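Local coordinates for protein 3-keto-5-aminohexanoate cleavage enzyme (Ralstonia eutropha, PDB 3C6C) that probably cleaves beta-keto acids such as 3-keto-5-aminohexanoate at a metal site, filled by nickel in this crystal, within a TIM beta/alpha-barrel, at residues V266-E269 and D270-L274; V278-N282 and G283-E287; G76-D80 and P81-K85. One frame throughout, in Å; residues are numbered along the deposited sequence.

Contact 1: V266-E269 and D270-L274. With NI (nickel (II) ion), chain B.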
loop_
_atom_site.group_PDB
_atom_site.type_symbol
_atom_site.label_atom_id
_atom_site.label_comp_id
_atom_site.label_asym_id
_atom_site.label_seq_id
_atom_site.Cartn_x
_atom_site.Cartn_y
_atom_site.Cartn_z
ATOM N N VAL A 266 -19.934 -2.779 -16.112
ATOM C CA VAL A 266 -20.681 -1.557 -16.338
ATOM C C VAL A 266 -22.164 -1.854 -16.460
ATOM O O VAL A 266 -22.589 -2.992 -16.278
ATOM C CB VAL A 266 -20.141 -0.765 -17.580
ATOM C CG1 VAL A 266 -18.648 -0.373 -17.368
ATOM C CG2 VAL A 266 -20.336 -1.504 -18.918
ATOM N N GLY A 267 -22.942 -0.813 -16.758
ATOM C CA GLY A 267 -24.387 -0.974 -16.930
ATOM C C GLY A 267 -25.268 -0.009 -16.180
ATOM O O GLY A 267 -24.863 0.610 -15.218
ATOM N N LEU A 268 -26.524 0.039 -16.624
ATOM C CA LEU A 268 -27.524 0.948 -16.062
ATOM C C LEU A 268 -27.921 0.602 -14.619
ATOM O O LEU A 268 -28.500 1.433 -13.920
ATOM C CB LEU A 268 -28.765 1.018 -16.966
ATOM C CG LEU A 268 -28.553 1.598 -18.361
ATOM C CD1 LEU A 268 -29.871 1.519 -19.141
ATOM C CD2 LEU A 268 -28.038 3.026 -18.256
ATOM N N GLU A 269 -27.614 -0.630 -14.198
ATOM C CA GLU A 269 -27.817 -1.032 -12.809
ATOM C C GLU A 269 -27.014 -0.122 -11.877
ATOM O O GLU A 269 -27.429 0.190 -10.754
ATOM C CB GLU A 269 -27.423 -2.505 -12.580
ATOM C CG GLU A 269 -27.430 -2.904 -11.119
ATOM C CD GLU A 269 -27.475 -4.412 -10.922
ATOM O OE1 GLU A 269 -27.777 -5.158 -11.876
ATOM O OE2 GLU A 269 -27.195 -4.849 -9.798
ATOM N N ASP A 270 -25.866 0.328 -12.370
ATOM C CA ASP A 270 -24.848 1.008 -11.553
ATOM C C ASP A 270 -24.693 2.509 -11.826
ATOM O O ASP A 270 -24.177 3.237 -10.997
ATOM C CB ASP A 270 -23.472 0.367 -11.747
ATOM C CG ASP A 270 -23.445 -1.094 -11.409
ATOM O OD1 ASP A 270 -24.214 -1.525 -10.507
ATOM O OD2 ASP A 270 -22.633 -1.822 -12.048
ATOM N N ASN A 271 -25.134 2.927 -13.001
ATOM C CA ASN A 271 -24.955 4.282 -13.485
ATOM C C ASN A 271 -25.866 4.557 -14.653
ATOM O O ASN A 271 -25.856 3.811 -15.618
ATOM C CB ASN A 271 -23.501 4.469 -13.955
ATOM C CG ASN A 271 -23.309 5.754 -14.733
ATOM O OD1 ASN A 271 -23.766 6.826 -14.313
ATOM N ND2 ASN A 271 -22.626 5.658 -15.846
ATOM N N LEU A 272 -26.653 5.632 -14.563
ATOM C CA LEU A 272 -27.570 5.991 -15.649
ATOM C C LEU A 272 -26.993 6.888 -16.753
ATOM O O LEU A 272 -27.610 7.068 -17.809
ATOM C CB LEU A 272 -28.814 6.676 -15.068
ATOM C CG LEU A 272 -29.672 5.868 -14.085
ATOM C CD1 LEU A 272 -30.945 6.689 -13.775
ATOM C CD2 LEU A 272 -30.048 4.494 -14.603
ATOM N N TYR A 273 -25.819 7.462 -16.502
ATOM C CA TYR A 273 -25.307 8.581 -17.308
ATOM C C TYR A 273 -24.056 8.308 -18.131
ATOM O O TYR A 273 -23.065 7.758 -17.654
ATOM C CB TYR A 273 -25.042 9.799 -16.409
ATOM C CG TYR A 273 -26.276 10.301 -15.716
ATOM C CD1 TYR A 273 -27.147 11.163 -16.360
ATOM C CD2 TYR A 273 -26.576 9.895 -14.426
ATOM C CE1 TYR A 273 -28.290 11.624 -15.715
ATOM C CE2 TYR A 273 -27.706 10.347 -13.783
ATOM C CZ TYR A 273 -28.545 11.212 -14.425
ATOM O OH TYR A 273 -29.679 11.630 -13.750
ATOM N N LEU A 274 -24.124 8.764 -19.379
ATOM C CA LEU A 274 -22.996 8.626 -20.303
ATOM C C LEU A 274 -22.029 9.731 -19.934
ATOM O O LEU A 274 -20.816 9.554 -19.882
ATOM C CB LEU A 274 -23.460 8.730 -21.755
ATOM C CG LEU A 274 -22.399 8.416 -22.802
ATOM C CD1 LEU A 274 -21.926 6.968 -22.693
ATOM C CD2 LEU A 274 -22.940 8.747 -24.206
HETATM NI NI NI B . -27.291 -6.919 -9.066
HETATM O O HOH W 1 -27.762 -5.693 -7.315
HETATM O O HOH W 2 -27.288 -8.497 -7.680
HETATM O O HOH W 3 -25.076 -6.776 -8.163
#

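Contact 2: V278-N282 and G283-E287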
loop_
_atom_site.group_PDB
_atom_site.type_symbol
_atom_site.label_atom_id
_atom_site.label_comp_id
_atom_site.label_asym_id
_atom_site.label_seq_id
_atom_site.Cartn_x
_atom_site.Cartn_y
_atom_site.Cartn_z
ATOM N N VAL A 278 -26.500 13.567 -19.317
ATOM C CA VAL A 278 -26.860 12.790 -20.527
ATOM C C VAL A 278 -27.031 11.320 -20.192
ATOM O O VAL A 278 -26.086 10.701 -19.774
ATOM C CB VAL A 278 -25.758 12.872 -21.614
ATOM C CG1 VAL A 278 -26.137 12.083 -22.849
ATOM C CG2 VAL A 278 -25.465 14.338 -21.975
ATOM N N PHE A 279 -28.236 10.789 -20.388
ATOM C CA PHE A 279 -28.495 9.376 -20.123
ATOM C C PHE A 279 -27.815 8.459 -21.160
ATOM O O PHE A 279 -27.715 8.784 -22.342
ATOM C CB PHE A 279 -30.000 9.073 -20.099
ATOM C CG PHE A 279 -30.722 9.694 -18.939
ATOM C CD1 PHE A 279 -30.372 9.375 -17.638
ATOM C CD2 PHE A 279 -31.726 10.630 -19.143
ATOM C CE1 PHE A 279 -31.048 9.919 -16.569
ATOM C CE2 PHE A 279 -32.383 11.198 -18.060
ATOM C CZ PHE A 279 -32.052 10.840 -16.786
ATOM N N ALA A 280 -27.362 7.326 -20.650
ATOM C CA ALA A 280 -26.726 6.248 -21.437
ATOM C C ALA A 280 -27.671 5.099 -21.756
ATOM O O ALA A 280 -28.637 4.817 -21.040
ATOM C CB ALA A 280 -25.504 5.679 -20.682
ATOM N N THR A 281 -27.348 4.409 -22.841
ATOM C CA THR A 281 -27.796 3.030 -23.018
ATOM C C THR A 281 -26.722 2.061 -22.487
ATOM O O THR A 281 -25.546 2.400 -22.357
ATOM C CB THR A 281 -28.066 2.680 -24.507
ATOM O OG1 THR A 281 -26.809 2.573 -25.208
ATOM C CG2 THR A 281 -29.047 3.723 -25.207
ATOM N N ASN A 282 -27.132 0.827 -22.232
ATOM C CA ASN A 282 -26.194 -0.220 -21.821
ATOM C C ASN A 282 -25.127 -0.413 -22.875
ATOM O O ASN A 282 -23.950 -0.483 -22.558
ATOM C CB ASN A 282 -26.891 -1.537 -21.516
ATOM C CG ASN A 282 -27.531 -1.543 -20.145
ATOM O OD1 ASN A 282 -26.835 -1.525 -19.130
ATOM N ND2 ASN A 282 -28.866 -1.579 -20.111
ATOM N N GLY A 283 -25.534 -0.419 -24.139
ATOM C CA GLY A 283 -24.584 -0.565 -25.244
ATOM C C GLY A 283 -23.515 0.493 -25.263
ATOM O O GLY A 283 -22.334 0.236 -25.511
ATOM N N GLN A 284 -23.926 1.711 -24.972
ATOM C CA GLN A 284 -22.972 2.823 -24.996
ATOM C C GLN A 284 -21.931 2.660 -23.881
ATOM O O GLN A 284 -20.756 2.939 -24.041
ATOM C CB GLN A 284 -23.715 4.156 -24.864
ATOM C CG GLN A 284 -24.425 4.504 -26.120
ATOM C CD GLN A 284 -25.441 5.612 -25.961
ATOM O OE1 GLN A 284 -25.750 6.047 -24.861
ATOM N NE2 GLN A 284 -25.994 6.047 -27.090
ATOM N N LEU A 285 -22.389 2.195 -22.745
ATOM C CA LEU A 285 -21.512 1.995 -21.573
ATOM C C LEU A 285 -20.504 0.889 -21.856
ATOM O O LEU A 285 -19.325 1.013 -21.556
ATOM C CB LEU A 285 -22.319 1.710 -20.305
ATOM C CG LEU A 285 -23.207 2.842 -19.776
ATOM C CD1 LEU A 285 -24.019 2.351 -18.553
ATOM C CD2 LEU A 285 -22.385 4.146 -19.465
ATOM N N VAL A 286 -20.989 -0.192 -22.472
ATOM C CA VAL A 286 -20.132 -1.301 -22.877
ATOM C C VAL A 286 -19.106 -0.816 -23.894
ATOM O O VAL A 286 -17.930 -1.152 -23.833
ATOM C CB VAL A 286 -20.946 -2.507 -23.445
ATOM C CG1 VAL A 286 -19.994 -3.549 -24.042
ATOM C CG2 VAL A 286 -21.830 -3.189 -22.339
ATOM N N GLU A 287 -19.558 -0.013 -24.849
ATOM C CA GLU A 287 -18.678 0.465 -25.927
ATOM C C GLU A 287 -17.557 1.312 -25.361
ATOM O O GLU A 287 -16.379 1.178 -25.725
ATOM C CB GLU A 287 -19.473 1.269 -26.949
ATOM C CG GLU A 287 -18.627 1.904 -28.014
ATOM C CD GLU A 287 -19.470 2.749 -28.983
ATOM O OE1 GLU A 287 -20.595 3.179 -28.596
ATOM O OE2 GLU A 287 -18.997 2.975 -30.123
HETATM O O HOH W 4 -26.863 8.414 -24.737
#

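Contact 3: G76-D80 and P81-K85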
loop_
_atom_site.group_PDB
_atom_site.type_symbol
_atom_site.label_atom_id
_atom_site.label_comp_id
_atom_site.label_asym_id
_atom_site.label_seq_id
_atom_site.Cartn_x
_atom_site.Cartn_y
_atom_site.Cartn_z
ATOM N N GLY A 76 -40.738 -1.098 -10.395
ATOM C CA GLY A 76 -40.284 -1.484 -9.050
ATOM C C GLY A 76 -39.614 -2.847 -8.964
ATOM O O GLY A 76 -39.612 -3.640 -9.894
ATOM N N GLY A 77 -39.040 -3.102 -7.804
ATOM C CA GLY A 77 -38.345 -4.371 -7.541
ATOM C C GLY A 77 -39.240 -5.573 -7.683
ATOM O O GLY A 77 -40.431 -5.551 -7.381
ATOM N N SER A 78 -38.648 -6.629 -8.219
ATOM C CA SER A 78 -39.337 -7.908 -8.314
ATOM C C SER A 78 -38.354 -9.047 -8.228
ATOM O O SER A 78 -37.206 -8.926 -8.615
ATOM C CB SER A 78 -40.094 -8.026 -9.641
ATOM O OG SER A 78 -40.836 -9.249 -9.693
ATOM N N ARG A 79 -38.847 -10.163 -7.717
ATOM C CA ARG A 79 -38.112 -11.418 -7.799
ATOM C C ARG A 79 -38.983 -12.552 -8.370
ATOM O O ARG A 79 -38.719 -13.719 -8.141
ATOM C CB ARG A 79 -37.526 -11.817 -6.443
ATOM C CG ARG A 79 -38.480 -11.888 -5.299
ATOM C CD ARG A 79 -37.710 -12.345 -4.059
ATOM N NE ARG A 79 -38.553 -12.336 -2.873
ATOM C CZ ARG A 79 -39.361 -13.334 -2.534
ATOM N NH1 ARG A 79 -39.418 -14.423 -3.295
ATOM N NH2 ARG A 79 -40.085 -13.257 -1.422
ATOM N N ASP A 80 -39.983 -12.174 -9.148
ATOM C CA ASP A 80 -40.923 -13.155 -9.769
ATOM C C ASP A 80 -40.194 -14.111 -10.713
ATOM O O ASP A 80 -39.679 -13.684 -11.728
ATOM C CB ASP A 80 -42.027 -12.411 -10.522
ATOM C CG ASP A 80 -43.090 -13.347 -11.077
ATOM O OD1 ASP A 80 -42.928 -14.583 -10.945
ATOM O OD2 ASP A 80 -44.079 -12.825 -11.621
ATOM N N PRO A 81 -40.169 -15.416 -10.395
ATOM C CA PRO A 81 -39.439 -16.387 -11.230
ATOM C C PRO A 81 -39.959 -16.435 -12.674
ATOM O O PRO A 81 -39.215 -16.768 -13.603
ATOM C CB PRO A 81 -39.702 -17.737 -10.527
ATOM C CG PRO A 81 -39.928 -17.360 -9.090
ATOM C CD PRO A 81 -40.688 -16.035 -9.160
ATOM N N VAL A 82 -41.227 -16.103 -12.831
ATOM C CA VAL A 82 -41.859 -16.116 -14.154
ATOM C C VAL A 82 -41.216 -15.077 -15.066
ATOM O O VAL A 82 -40.972 -15.310 -16.261
ATOM C CB VAL A 82 -43.389 -15.860 -14.088
ATOM C CG1 VAL A 82 -43.980 -15.714 -15.498
ATOM C CG2 VAL A 82 -44.077 -17.000 -13.329
ATOM N N LEU A 83 -40.887 -13.948 -14.462
ATOM C CA LEU A 83 -40.272 -12.841 -15.189
ATOM C C LEU A 83 -38.840 -13.197 -15.558
ATOM O O LEU A 83 -38.377 -12.937 -16.685
ATOM C CB LEU A 83 -40.310 -11.551 -14.374
ATOM C CG LEU A 83 -41.721 -11.034 -14.047
ATOM C CD1 LEU A 83 -41.557 -9.710 -13.278
ATOM C CD2 LEU A 83 -42.564 -10.884 -15.344
ATOM N N PHE A 84 -38.140 -13.821 -14.620
ATOM C CA PHE A 84 -36.750 -14.263 -14.865
ATOM C C PHE A 84 -36.735 -15.241 -16.056
ATOM O O PHE A 84 -35.902 -15.148 -16.946
ATOM C CB PHE A 84 -36.104 -14.944 -13.649
ATOM C CG PHE A 84 -35.505 -13.993 -12.632
ATOM C CD1 PHE A 84 -34.320 -13.306 -12.892
ATOM C CD2 PHE A 84 -36.122 -13.804 -11.416
ATOM C CE1 PHE A 84 -33.761 -12.455 -11.952
ATOM C CE2 PHE A 84 -35.556 -12.957 -10.453
ATOM C CZ PHE A 84 -34.373 -12.276 -10.744
ATOM N N LYS A 85 -37.680 -16.179 -16.034
ATOM C CA LYS A 85 -37.762 -17.214 -17.085
ATOM C C LYS A 85 -38.004 -16.594 -18.457
ATOM O O LYS A 85 -37.428 -17.002 -19.463
ATOM C CB LYS A 85 -38.815 -18.280 -16.739
ATOM C CG LYS A 85 -38.963 -19.385 -17.792
ATOM C CD LYS A 85 -37.741 -20.268 -17.857
ATOM C CE LYS A 85 -38.074 -21.680 -18.376
ATOM N NZ LYS A 85 -38.687 -21.714 -19.727
#

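Contact 1: V266-E269 and D270-L274
In the loop that follows barrel strand 264-266, a tight turn through Gly267, Leu268, Glu269 and Asp270 carries a metal ligand, an example of how a TIM barrel builds its active site from the loops after its strands. The carbonyl oxygen of Gly267 closes the turn: Asp270 N donates to Gly267 O over 3.0 Å, from above the carbonyl plane, and Asn271 N adds a weak bond to the same oxygen. Gln250 also donates to it from helix 250-260. Beyond the turn Asn271 O comes close to Leu268, whose CA makes a nearly straight C-H...O contact with it at 3.3 Å. The methyl CD2 of Leu272 lies 3.5 Å from Leu268 O. Asn271 then forms an Asx turn, its OD1 accepting from Tyr273 N at 3.1 Å while ND2 returns a bond to Tyr273 O. Glu269 projects from the turn with CG anti to the backbone N (chi1 172°) and its chain extended, which carries OE2 to 2.2 Å from the nickel. His66, His68 and three waters are the other ligands. The planes of the Glu269 and Asp270 carboxylates are 61° apart, and Asp270 OD1 lies 3.6 Å from Glu269 CG. Glu269 OE2 and Asp270 OD1 come within 4.5 Å of each other without touching; OE2 is bound to the nickel, while Arg265 pairs with Asp270 OD2 and more weakly with Glu269 OE1, so that positive charge lies beside both carboxylates and probably eases their proximity.

Contact 2: V278-N282 and G283-E287
Gly283 N, in the first turn of helix 282-295, lies beside Thr281 OG1 but donates to the Glu56 carboxylate on helix 47-60. Gln284 follows, and its exchange with Thr281 is reciprocal. Gln284 N donates to Thr281 OG1 over 3.0 Å, and Thr281 N donates almost straight (170°) to Gln284 OE1 over 3.1 Å, approaching that oxygen from above the plane of the amide. Thr281 is therefore the N-cap and Gln284 the third residue after it, and the two make a capping box, the classic device for satisfying amides at a helix start. Its geometry depends on the threonine torsion: with chi1 at 72°, OG1 sits between the backbone N and the carbonyl carbon, turned toward the first helical turn. Thr281 OG1 also lies 3.2 Å from Gln284 CG, and Thr281 CG2 4.0 Å from Gln284 OE1. A water donates both to this OE1 and to Phe279 O, tying the glutamine head back to the end of strand 278-279. At Leu285 the regular helix bonding takes over, its N donating to Thr281 O at 3.2 Å, while Leu285 CD2 packs 3.7 Å from Ala280 CB and the side chain reaches on to Met251 of helix 250-260. Val286 N continues the pattern with a bond to Asn282 O, and Val286 CG2 rests 3.4 Å from that oxygen as the side chain packs against Leu26 and Cys28 of strand 23-29.

Contact 3: G76-D80 and P81-K85
The carbonyl oxygen of Asp80 is gripped by two amides of the helix that begins beside it: Phe84 N donates to Asp80 O at 3.3 Å, lying in the carbonyl plane, and Leu83 N adds a weak bond of 3.0 Å. The carboxylate serves the amide before these. With its CG anti to the backbone N (chi1 -175°), Asp80 folds OD1 over the helix start, and Val82 N reaches OD1 at 3.0 Å from above the carboxylate plane. The side chains of Asp80 and Val82 run side by side, pointing the same way, whereas Leu83 crosses Asp80 at about a right angle, its CG 3.8 Å from Asp80 CB. Further back, Ser78 OG accepts from Asp80 N at 3.1 Å, closing an ST turn, and Leu83 CD1 lies 3.7 Å from the same hydroxyl oxygen. On another flank Phe84 presents its ring edge to Arg79 O, 4.0 Å from CE2. The guanidinium of Arg79 is directed elsewhere, to salt bridges with Asp125 and Glu131. An aspartate N-cap followed by proline in the first turn, where no amide hydrogen is needed, is a familiar way to begin an alpha-helix, here helix 81-92 of the barrel's outer layer.

In the fold
Contacts 1 and 2 are neighbours, their centres about 7 Å apart, joined where the loop after strand 264-266 runs beside the start of helix 282-295. Two probable hydrogen bonds link them: Leu272 O to Ala280 N at 2.9 Å, and Leu268 N to Asn282 OD1 at 3.0 Å. The rings of Tyr273 and Phe279 also meet. The nickel-binding loop thus leans on the helix start that contact 2 caps. Contact 3 stands apart, its centre about 21 Å from that of contact 1 and 24 Å from that of contact 2. Its Phe84 side chain lies about 9 Å from the nickel that Glu269 binds, too far to touch it.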